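Local coordinates for alkane monooxygenase (Geobacillus thermodenitrificans, PDB 3B9O), which belongs to the luciferase-like monooxygenase family, has a TIM-barrel fold and carries flavin mononucleotide in a pocket of the chain, at residues Ala310-Gly313 / Gly314-Tyr318; Val394-Leu397 / Gln398-Gly401. All blocks are in the same frame, centred on the assembly; numbering follows the deposited sequence.

Both contacts are local, each formed where a helix runs out into a loop, and together they illustrate how differently one chain can finish a helix. Contact 1 closes helix 305-316 and contact 2 closes helix 384-399; their centres lie about 38 Å apart and they do not touch. Each is partly buried. At residues 310-318, not far from the bound flavin, a threonine hydroxyl and an aromatic face work beside a glycine-rich backbone. At residues 394-401, farther from the centre of the chain, charge dominates: one carboxylate holds a lysine and an arginine. Glycine with positive phi ends the helical path in both; in contact 2 it does so in a Schellman motif, whereas contact 1 has an ST turn at the helix end.

Contact 1 (Ala310-Gly313 / Gly314-Tyr318); sequences AHYG and GGTGY
Tyr-312 extends its ring with CG anti to the backbone N (chi1 -178°), alongside the next turn of helix 305-316, and Thr-316 meets it with OG1 set between its own N and carbonyl carbon (chi1 70°). That rotation gives the threonine hydroxyl two tasks at the helix C-terminus: it donates back to Tyr-312 O (2.7 Å from OG1) and accepts from Tyr-318 N (3.1 Å from OG1), the latter closing an ST turn. Tyr-312 O is gripped twice, since Thr-316 N also donates to it over 2.8 Å. The two donors arrive from opposite faces of the carbonyl plane, and the hydroxyl stands well above that plane, 43° out of it.

The same threonine spreads over one face of the tyrosine ring. Its CG2 sits almost over the middle, 3.8 Å from the centroid of the Tyr-312 ring, in a CH-pi contact, while OG1 leans toward the rim and comes within 3.3 Å of Tyr-312 CE2. Tyr-318 adds its CB near CE2 and its carbonyl O at the ring edge. Beyond the two segments, Ile-337 and Met-341 of helix 334-341, with Leu-320, also pack on Tyr-312.

Backbone bonds from Gly-314 N to Ala-310 O and from Gly-315 N to His-311 O carry the helix forward until Gly-317, whose positive phi turns the chain out of it. Gly-317 N still donates to Gly-313 O. The neighbouring His-311 meets the rings of His-20 and Tyr-63. Past the turn the chain folds back far enough for Tyr-318 O to rest 3.3 Å from Gly-313 CA, a CA-H...O contact made against a residue without a side chain.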
loop_
_atom_site.group_PDB
_atom_site.type_symbol
_atom_site.label_atom_id
_atom_site.label_comp_id
_atom_site.label_asym_id
_atom_site.label_seq_id
_atom_site.Cartn_x
_atom_site.Cartn_y
_atom_site.Cartn_z
ATOM N N ALA A 310 -8.123 -16.637 11.048
ATOM C CA ALA A 310 -7.019 -15.989 11.765
ATOM C C ALA A 310 -6.835 -14.546 11.281
ATOM O O ALA A 310 -6.694 -13.622 12.100
ATOM C CB ALA A 310 -5.697 -16.806 11.620
ATOM N N HIS A 311 -6.897 -14.360 9.961
ATOM C CA HIS A 311 -6.704 -13.032 9.353
ATOM C C HIS A 311 -7.807 -12.080 9.775
ATOM O O HIS A 311 -7.555 -10.950 10.166
ATOM C CB HIS A 311 -6.688 -13.150 7.827
ATOM C CG HIS A 311 -6.184 -11.927 7.135
ATOM N ND1 HIS A 311 -5.669 -11.951 5.858
ATOM C CD2 HIS A 311 -6.089 -10.641 7.551
ATOM C CE1 HIS A 311 -5.297 -10.732 5.510
ATOM N NE2 HIS A 311 -5.521 -9.923 6.526
ATOM N N TYR A 312 -9.036 -12.571 9.684
ATOM C CA TYR A 312 -10.230 -11.846 10.097
ATOM C C TYR A 312 -10.127 -11.412 11.549
ATOM O O TYR A 312 -10.456 -10.282 11.868
ATOM C CB TYR A 312 -11.467 -12.716 9.863
ATOM C CG TYR A 312 -12.790 -12.063 10.221
ATOM C CD1 TYR A 312 -13.529 -11.362 9.267
ATOM C CD2 TYR A 312 -13.304 -12.151 11.531
ATOM C CE1 TYR A 312 -14.769 -10.769 9.601
ATOM C CE2 TYR A 312 -14.507 -11.562 11.880
ATOM C CZ TYR A 312 -15.238 -10.880 10.921
ATOM O OH TYR A 312 -16.439 -10.319 11.303
ATOM N N GLY A 313 -9.689 -12.314 12.429
ATOM C CA GLY A 313 -9.511 -11.996 13.836
ATOM C C GLY A 313 -8.578 -10.815 14.085
ATOM O O GLY A 313 -8.963 -9.858 14.748
ATOM N N GLY A 314 -7.347 -10.894 13.576
ATOM C CA GLY A 314 -6.412 -9.782 13.676
ATOM C C GLY A 314 -6.960 -8.509 13.057
ATOM O O GLY A 314 -6.867 -7.441 13.650
ATOM N N GLY A 315 -7.526 -8.611 11.861
ATOM C CA GLY A 315 -8.049 -7.430 11.132
ATOM C C GLY A 315 -9.252 -6.734 11.765
ATOM O O GLY A 315 -9.337 -5.506 11.729
ATOM N N THR A 316 -10.170 -7.520 12.351
ATOM C CA THR A 316 -11.416 -7.009 12.960
ATOM C C THR A 316 -11.382 -6.932 14.487
ATOM O O THR A 316 -12.049 -6.084 15.109
ATOM C CB THR A 316 -12.649 -7.846 12.512
ATOM O OG1 THR A 316 -12.595 -9.156 13.101
ATOM C CG2 THR A 316 -12.698 -7.955 10.973
ATOM N N GLY A 317 -10.575 -7.789 15.106
ATOM C CA GLY A 317 -10.569 -7.857 16.565
ATOM C C GLY A 317 -11.555 -8.877 17.117
ATOM O O GLY A 317 -11.547 -9.141 18.319
ATOM N N TYR A 318 -12.371 -9.454 16.224
ATOM C CA TYR A 318 -13.363 -10.490 16.552
ATOM C C TYR A 318 -12.789 -11.899 16.423
ATOM O O TYR A 318 -12.383 -12.337 15.320
ATOM C CB TYR A 318 -14.630 -10.382 15.677
ATOM C CG TYR A 318 -15.463 -9.156 16.008
ATOM C CD1 TYR A 318 -15.336 -7.981 15.262
ATOM C CD2 TYR A 318 -16.367 -9.169 17.095
ATOM C CE1 TYR A 318 -16.089 -6.833 15.588
ATOM C CE2 TYR A 318 -17.120 -8.036 17.428
ATOM C CZ TYR A 318 -16.977 -6.875 16.671
ATOM O OH TYR A 318 -17.714 -5.760 16.997
#

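Contact 2 (Val394-Leu397 / Gln398-Gly401); sequences VPEL and QKRG
Glu-396 takes Lys-399 with one carboxylate oxygen and Arg-400 with the other, a salt-bridge network one turn long at the C-terminus of helix 384-399. Its CG lies anti to the backbone N (chi1 175°), and a bend at chi2 (73°) turns the carboxylate along the helix toward both bases. Arg-400 grips side-on: NH2 lies 2.9 Å and NE 3.1 Å from the same atom, Glu-396 OE2, which lies in the guanidinium plane. The carboxylate stands almost at right angles to that plane, 87° away, and OE2 receives NH2 on its anti lone pair. Lys-399 NZ comes instead from above the carboxylate plane to reach Glu-396 OE1 at 2.9 Å. Two positive partners would be expected to keep this carboxylate ionised.

Van der Waals packing is modest: the extended chain of Gln-398 lies against Val-394, its CD 3.5 Å from Val-394 CG1.

Backbone bonds finish the helix. Gln-398 N donates to Val-394 O at 2.8 Å and Lys-399 N to Pro-395 O at 2.9 Å, but Arg-400 N has only weak bonds, to Glu-396 O and Leu-397 O. Gly-401 then takes positive phi in a Schellman motif, its N bonded to Gln-398 O at 3.1 Å.

Across from this helix end runs helix 356-370, where Asp-361 forms a salt bridge with Arg-400 NH1 and Ala-360 packs against Glu-396, Leu-397 and Arg-400. The two helices follow the parallel strands 350-354 and 374-378 of the barrel, and Arg-400, through Asp-361, joins the network to helix 356-370 on the outside of the barrel.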
loop_
_atom_site.group_PDB
_atom_site.type_symbol
_atom_site.label_atom_id
_atom_site.label_comp_id
_atom_site.label_asym_id
_atom_site.label_seq_id
_atom_site.Cartn_x
_atom_site.Cartn_y
_atom_site.Cartn_z
ATOM N N VAL A 394 -3.263 -7.178 -19.907
ATOM C CA VAL A 394 -2.517 -5.957 -20.250
ATOM C C VAL A 394 -2.681 -5.565 -21.765
ATOM O O VAL A 394 -2.975 -4.409 -22.058
ATOM C CB VAL A 394 -1.026 -6.022 -19.785
ATOM C CG1 VAL A 394 -0.134 -5.045 -20.593
ATOM C CG2 VAL A 394 -0.937 -5.762 -18.223
ATOM N N PRO A 395 -2.495 -6.516 -22.707
ATOM C CA PRO A 395 -2.655 -6.134 -24.138
ATOM C C PRO A 395 -4.095 -5.674 -24.476
ATOM O O PRO A 395 -4.292 -4.747 -25.281
ATOM C CB PRO A 395 -2.290 -7.431 -24.913
ATOM C CG PRO A 395 -1.505 -8.225 -23.946
ATOM C CD PRO A 395 -2.058 -7.916 -22.560
ATOM N N GLU A 396 -5.076 -6.292 -23.819
ATOM C CA GLU A 396 -6.484 -5.909 -23.967
ATOM C C GLU A 396 -6.734 -4.472 -23.465
ATOM O O GLU A 396 -7.367 -3.666 -24.139
ATOM C CB GLU A 396 -7.363 -6.898 -23.202
ATOM C CG GLU A 396 -8.879 -6.533 -23.192
ATOM C CD GLU A 396 -9.561 -6.771 -24.541
ATOM O OE1 GLU A 396 -9.004 -7.525 -25.392
ATOM O OE2 GLU A 396 -10.658 -6.196 -24.723
ATOM N N LEU A 397 -6.241 -4.168 -22.276
ATOM C CA LEU A 397 -6.289 -2.814 -21.742
ATOM C C LEU A 397 -5.559 -1.810 -22.647
ATOM O O LEU A 397 -6.037 -0.696 -22.845
ATOM C CB LEU A 397 -5.633 -2.785 -20.347
ATOM C CG LEU A 397 -6.426 -2.847 -19.051
ATOM C CD1 LEU A 397 -7.921 -3.100 -19.162
ATOM C CD2 LEU A 397 -5.696 -3.603 -17.902
ATOM N N GLN A 398 -4.375 -2.186 -23.130
ATOM C CA GLN A 398 -3.549 -1.307 -23.993
ATOM C C GLN A 398 -4.227 -0.949 -25.334
ATOM O O GLN A 398 -4.271 0.219 -25.728
ATOM C CB GLN A 398 -2.178 -1.940 -24.254
ATOM C CG GLN A 398 -1.264 -1.928 -23.020
ATOM C CD GLN A 398 0.037 -2.722 -23.180
ATOM O OE1 GLN A 398 1.069 -2.352 -22.582
ATOM N NE2 GLN A 398 0.004 -3.802 -23.943
ATOM N N LYS A 399 -4.787 -1.963 -25.997
ATOM C CA LYS A 399 -5.501 -1.794 -27.273
ATOM C C LYS A 399 -6.691 -0.824 -27.109
ATOM O O LYS A 399 -7.028 -0.056 -28.015
ATOM C CB LYS A 399 -5.919 -3.170 -27.803
ATOM C CG LYS A 399 -7.256 -3.234 -28.491
ATOM C CD LYS A 399 -8.155 -4.339 -27.902
ATOM C CE LYS A 399 -7.880 -5.709 -28.521
ATOM N NZ LYS A 399 -9.006 -6.660 -28.197
ATOM N N ARG A 400 -7.303 -0.836 -25.934
ATOM C CA ARG A 400 -8.449 0.017 -25.651
ATOM C C ARG A 400 -8.137 1.423 -25.157
ATOM O O ARG A 400 -9.066 2.197 -24.860
ATOM C CB ARG A 400 -9.287 -0.633 -24.573
ATOM C CG ARG A 400 -9.993 -1.849 -24.970
ATOM C CD ARG A 400 -10.955 -2.014 -23.828
ATOM N NE ARG A 400 -11.373 -3.367 -23.720
ATOM C CZ ARG A 400 -12.302 -3.793 -22.889
ATOM N NH1 ARG A 400 -12.970 -2.965 -22.085
ATOM N NH2 ARG A 400 -12.551 -5.065 -22.893
ATOM N N GLY A 401 -6.855 1.756 -25.036
ATOM C CA GLY A 401 -6.447 3.047 -24.485
ATOM C C GLY A 401 -6.587 3.166 -22.972
ATOM O O GLY A 401 -6.607 4.282 -22.448
#